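Local structure of pseudoazurin (Blue copper protein) (Sinorhizobium meliloti, 3TU6) at residues K40-A45 and Y78-H83; P82-G87 and G110-A115. The protein binds one copper ion and, as a cupredoxin of the plastocyanin/azurin family, probably carries electrons in the periplasm. All blocks are in the same frame, centred on the assembly; numbering follows the deposited sequence.

How the interactions relate
Interactions 1 and 2 lie next to each other on the copper-binding end of the cupredoxin barrel, their centres about 11 Å apart. Interaction 1 holds three of the four copper ligands: the loop 40-45 brings His42, and the segment 78-83 brings Cys80 and His83, to the copper(II) ion. Met88, just past interaction 2, supplies the fourth ligand. Pro82 and His83 belong to both contacts, so the ligand loop runs straight from the copper into the turn 84-87, which rests against the start of helix 112-125. A direct touch also joins them, Gln79 OE1 packing 3.6 Å from Val84 CG2. Metal binding and helix docking thus fall on successive parts of one loop.

Interaction 1 (K40-A45 and Y78-H83); sequences KGHNSA and YQCAPH. With CU (copper (II) ion), chain B.
His42 and Cys80 meet at the copper(II) ion, His42 ND1 binding it at 2.0 Å and Cys80 SG at 2.2 Å, with the sulfur in the plane of the imidazole at its edge. His83 ND1, from the same segment as Cys80, binds the copper at 2.1 Å. The two imidazoles meet rim to rim, planes at 57°, neither over the other's face; Pro82 CB sits over the centre of one face of the His83 ring. Cys80 SG also accepts a weak bond from Asn43 N. The Asn43 side chain turns CG between backbone N and carbonyl carbon (chi1 82°), and OD1 accepts from Ala81 N at 2.8 Å, in the carbonyl plane, while ND2 is hydrogen-bonded to Gly60 O. An alanine here would probably leave Ala81 N and Gly60 O without their side-chain partner and the ligand loop less firmly tied beside Cys80. Met88 completes the type 1 copper site, and His42 NE2 is hydrogen-bonded to Asn10 OD1. Farther along, Ala45 and Gln79 form an antiparallel hydrogen-bonded pair, Gln79 N to Ala45 O 2.8 Å, which joins strand 45-46 to strand 74-79, itself flanked across the sheet by strand 89-94.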
loop_
_atom_site.group_PDB
_atom_site.type_symbol
_atom_site.label_atom_id
_atom_site.label_comp_id
_atom_site.label_asym_id
_atom_site.label_seq_id
_atom_site.Cartn_x
_atom_site.Cartn_y
_atom_site.Cartn_z
ATOM N N LYS A 40 8.314 -14.049 6.189
ATOM C CA LYS A 40 7.044 -14.518 6.746
ATOM C C LYS A 40 6.540 -13.611 7.866
ATOM O O LYS A 40 7.299 -12.828 8.440
ATOM C CB LYS A 40 7.183 -15.951 7.265
ATOM C CG LYS A 40 7.700 -16.953 6.236
ATOM C CD LYS A 40 6.767 -17.083 5.038
ATOM C CE LYS A 40 7.220 -18.197 4.106
ATOM N NZ LYS A 40 6.314 -18.358 2.934
ATOM N N GLY A 41 5.248 -13.728 8.164
ATOM C CA GLY A 41 4.615 -12.983 9.249
ATOM C C GLY A 41 3.909 -11.704 8.829
ATOM O O GLY A 41 3.434 -10.957 9.685
ATOM N N HIS A 42 3.830 -11.449 7.523
ATOM C CA HIS A 42 3.172 -10.245 7.006
ATOM C C HIS A 42 1.888 -10.574 6.257
ATOM O O HIS A 42 1.678 -11.704 5.816
ATOM C CB HIS A 42 4.103 -9.476 6.065
ATOM C CG HIS A 42 5.453 -9.191 6.643
ATOM N ND1 HIS A 42 5.668 -8.208 7.584
ATOM C CD2 HIS A 42 6.661 -9.754 6.405
ATOM C CE1 HIS A 42 6.949 -8.183 7.906
ATOM N NE2 HIS A 42 7.573 -9.111 7.203
ATOM N N ASN A 43 1.033 -9.565 6.123
ATOM C CA ASN A 43 -0.141 -9.642 5.266
ATOM C C ASN A 43 -0.348 -8.311 4.549
ATOM O O ASN A 43 0.367 -7.343 4.812
ATOM C CB ASN A 43 -1.389 -10.022 6.075
ATOM C CG ASN A 43 -2.023 -8.835 6.791
ATOM O OD1 ASN A 43 -1.351 -8.081 7.500
ATOM N ND2 ASN A 43 -3.328 -8.675 6.616
ATOM N N SER A 44 -1.320 -8.276 3.643
ATOM C CA SER A 44 -1.716 -7.041 2.975
ATOM C C SER A 44 -3.232 -6.895 3.028
ATOM O O SER A 44 -3.959 -7.784 2.583
ATOM C CB SER A 44 -1.244 -7.037 1.521
ATOM O OG SER A 44 -1.612 -5.829 0.878
ATOM N N ALA A 45 -3.695 -5.776 3.582
ATOM C CA ALA A 45 -5.121 -5.476 3.669
ATOM C C ALA A 45 -5.354 -3.988 3.429
ATOM O O ALA A 45 -4.589 -3.152 3.906
ATOM C CB ALA A 45 -5.666 -5.883 5.031
ATOM N N TYR A 78 -2.936 0.730 1.926
ATOM C CA TYR A 78 -3.049 -0.599 2.528
ATOM C C TYR A 78 -2.013 -0.776 3.639
ATOM O O TYR A 78 -1.069 0.011 3.750
ATOM C CB TYR A 78 -2.893 -1.683 1.457
ATOM C CG TYR A 78 -1.514 -1.766 0.839
ATOM C CD1 TYR A 78 -0.526 -2.562 1.410
ATOM C CD2 TYR A 78 -1.199 -1.054 -0.315
ATOM C CE1 TYR A 78 0.738 -2.641 0.858
ATOM C CE2 TYR A 78 0.068 -1.135 -0.885
ATOM C CZ TYR A 78 1.031 -1.932 -0.292
ATOM O OH TYR A 78 2.287 -2.024 -0.841
ATOM N N GLN A 79 -2.191 -1.816 4.450
ATOM C CA GLN A 79 -1.361 -2.018 5.635
ATOM C C GLN A 79 -1.052 -3.485 5.904
ATOM O O GLN A 79 -1.695 -4.379 5.353
ATOM C CB GLN A 79 -2.066 -1.434 6.863
ATOM C CG GLN A 79 -3.362 -2.156 7.243
ATOM C CD GLN A 79 -4.000 -1.601 8.503
ATOM O OE1 GLN A 79 -4.077 -0.387 8.694
ATOM N NE2 GLN A 79 -4.466 -2.493 9.369
ATOM N N CYS A 80 -0.056 -3.708 6.759
ATOM C CA CYS A 80 0.183 -5.006 7.376
ATOM C C CYS A 80 -0.340 -4.928 8.805
ATOM O O CYS A 80 0.156 -4.134 9.602
ATOM C CB CYS A 80 1.676 -5.336 7.386
ATOM S SG CYS A 80 2.096 -6.830 8.309
ATOM N N ALA A 81 -1.338 -5.747 9.128
ATOM C CA ALA A 81 -2.000 -5.680 10.437
ATOM C C ALA A 81 -1.035 -5.883 11.612
ATOM O O ALA A 81 -1.053 -5.099 12.563
ATOM C CB ALA A 81 -3.157 -6.678 10.509
ATOM N N PRO A 82 -0.194 -6.933 11.557
ATOM C CA PRO A 82 0.804 -7.126 12.614
ATOM C C PRO A 82 1.768 -5.954 12.839
ATOM O O PRO A 82 2.129 -5.677 13.983
ATOM C CB PRO A 82 1.577 -8.359 12.138
ATOM C CG PRO A 82 0.593 -9.130 11.353
ATOM C CD PRO A 82 -0.304 -8.124 10.692
ATOM N N HIS A 83 2.173 -5.273 11.768
ATOM C CA HIS A 83 3.240 -4.272 11.850
ATOM C C HIS A 83 2.822 -2.849 11.455
ATOM O O HIS A 83 3.684 -1.989 11.271
ATOM C CB HIS A 83 4.432 -4.720 11.000
ATOM C CG HIS A 83 4.892 -6.114 11.295
ATOM N ND1 HIS A 83 4.799 -7.139 10.377
ATOM C CD2 HIS A 83 5.432 -6.658 12.411
ATOM C CE1 HIS A 83 5.273 -8.250 10.912
ATOM N NE2 HIS A 83 5.663 -7.986 12.145
HETATM CU CU CU B . 4.331 -6.936 8.368
#

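Interaction 2 (P82-G87 and G110-A115); sequences PHVGMG and GKSKAA. With CU (copper (II) ion), chain B.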
loop_
_atom_site.group_PDB
_atom_site.type_symbol
_atom_site.label_atom_id
_atom_site.label_comp_id
_atom_site.label_asym_id
_atom_site.label_seq_id
_atom_site.Cartn_x
_atom_site.Cartn_y
_atom_site.Cartn_z
ATOM N N PRO A 82 -0.194 -6.933 11.557
ATOM C CA PRO A 82 0.804 -7.126 12.614
ATOM C C PRO A 82 1.768 -5.954 12.839
ATOM O O PRO A 82 2.129 -5.677 13.983
ATOM C CB PRO A 82 1.577 -8.359 12.138
ATOM C CG PRO A 82 0.593 -9.130 11.353
ATOM C CD PRO A 82 -0.304 -8.124 10.692
ATOM N N HIS A 83 2.173 -5.273 11.768
ATOM C CA HIS A 83 3.240 -4.272 11.850
ATOM C C HIS A 83 2.822 -2.849 11.455
ATOM O O HIS A 83 3.684 -1.989 11.271
ATOM C CB HIS A 83 4.432 -4.720 11.000
ATOM C CG HIS A 83 4.892 -6.114 11.295
ATOM N ND1 HIS A 83 4.799 -7.139 10.377
ATOM C CD2 HIS A 83 5.432 -6.658 12.411
ATOM C CE1 HIS A 83 5.273 -8.250 10.912
ATOM N NE2 HIS A 83 5.663 -7.986 12.145
ATOM N N VAL A 84 1.520 -2.588 11.340
ATOM C CA VAL A 84 1.052 -1.249 10.960
ATOM C C VAL A 84 1.518 -0.192 11.964
ATOM O O VAL A 84 1.957 0.888 11.567
ATOM C CB VAL A 84 -0.488 -1.169 10.787
ATOM C CG1 VAL A 84 -1.215 -1.553 12.070
ATOM C CG2 VAL A 84 -0.894 0.231 10.330
ATOM N N GLY A 85 1.453 -0.518 13.253
ATOM C CA GLY A 85 1.914 0.382 14.308
ATOM C C GLY A 85 3.404 0.677 14.241
ATOM O O GLY A 85 3.854 1.720 14.714
ATOM N N MET A 86 4.163 -0.249 13.655
ATOM C CA MET A 86 5.595 -0.066 13.412
ATOM C C MET A 86 5.873 0.687 12.106
ATOM O O MET A 86 7.029 0.972 11.789
ATOM C CB MET A 86 6.301 -1.425 13.376
ATOM C CG MET A 86 6.130 -2.254 14.643
ATOM S SD MET A 86 6.975 -3.843 14.552
ATOM C CE MET A 86 8.689 -3.317 14.573
ATOM N N GLY A 87 4.821 0.992 11.348
ATOM C CA GLY A 87 4.928 1.807 10.138
ATOM C C GLY A 87 4.834 1.048 8.825
ATOM O O GLY A 87 5.114 1.614 7.767
ATOM N N GLY A 110 0.127 4.903 15.279
ATOM C CA GLY A 110 1.538 4.684 15.574
ATOM C C GLY A 110 2.460 5.292 14.533
ATOM O O GLY A 110 2.261 6.433 14.108
ATOM N N LYS A 111 3.453 4.515 14.107
ATOM C CA LYS A 111 4.483 5.000 13.185
ATOM C C LYS A 111 4.032 5.073 11.722
ATOM O O LYS A 111 4.756 5.617 10.885
ATOM C CB LYS A 111 5.742 4.135 13.300
ATOM C CG LYS A 111 6.401 4.194 14.671
ATOM C CD LYS A 111 7.732 3.462 14.684
ATOM C CE LYS A 111 8.463 3.670 15.997
ATOM N NZ LYS A 111 9.814 3.047 15.989
ATOM N N SER A 112 2.848 4.540 11.413
ATOM C CA SER A 112 2.294 4.623 10.054
ATOM C C SER A 112 1.940 6.052 9.633
ATOM O O SER A 112 1.789 6.324 8.442
ATOM C CB SER A 112 1.059 3.727 9.909
ATOM O OG SER A 112 0.003 4.156 10.748
ATOM N N LYS A 113 1.795 6.954 10.605
ATOM C CA LYS A 113 1.554 8.369 10.314
ATOM C C LYS A 113 2.768 9.001 9.631
ATOM O O LYS A 113 2.625 9.699 8.627
ATOM C CB LYS A 113 1.202 9.136 11.595
ATOM C CG LYS A 113 0.856 10.616 11.392
ATOM C CD LYS A 113 -0.297 10.811 10.412
ATOM C CE LYS A 113 -0.733 12.264 10.339
ATOM N NZ LYS A 113 -1.788 12.469 9.307
ATOM N N ALA A 114 3.957 8.751 10.178
ATOM C CA ALA A 114 5.205 9.218 9.570
ATOM C C ALA A 114 5.475 8.501 8.243
ATOM O O ALA A 114 5.993 9.102 7.300
ATOM C CB ALA A 114 6.372 9.018 10.528
ATOM N N ALA A 115 5.121 7.219 8.181
ATOM C CA ALA A 115 5.242 6.438 6.950
ATOM C C ALA A 115 4.325 6.979 5.853
ATOM O O ALA A 115 4.718 7.044 4.689
ATOM C CB ALA A 115 4.930 4.974 7.221
HETATM CU CU CU B . 4.331 -6.936 8.368
#
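Ser112 lays its CB against the turn 84-87, 3.4 Å from Val84 O and 4.0 Å from Val84 CG2, the methyl anti to the Val84 backbone N. Ser112 OG, between its own backbone N and carbonyl carbon (chi1 64°), is hydrogen-bonded to Pro109 O. Next to this, Lys111 N donates to Gly85 O at 2.9 Å in a nearly straight bond, 167° at the hydrogen, although the donor stands 40° out of the carbonyl plane. The aliphatic base of Lys111 lies against the same turn, CB being 3.7 Å from Met86 C and both CB and CG touching Gly85 O, and its extended chain then leads away. Gly87 CA packs against the backbone between Lys111 and Ser112, and Gly87 O touches Ala115 CB at 3.4 Å. At the backbone angles of Gly87 a CB would be jammed against Met86 O; at Gly110 one would clash with Gly85 O. Val84, Ser112 and Ala115 all reach Ile89 of strand 89-94, so the first turn of helix 112-125 is seated on both loop and sheet. With one backbone hydrogen bond and otherwise van der Waals contacts, the docking relies on backbone fit, small side chains and the aliphatic part of Lys111 rather than on paired charges.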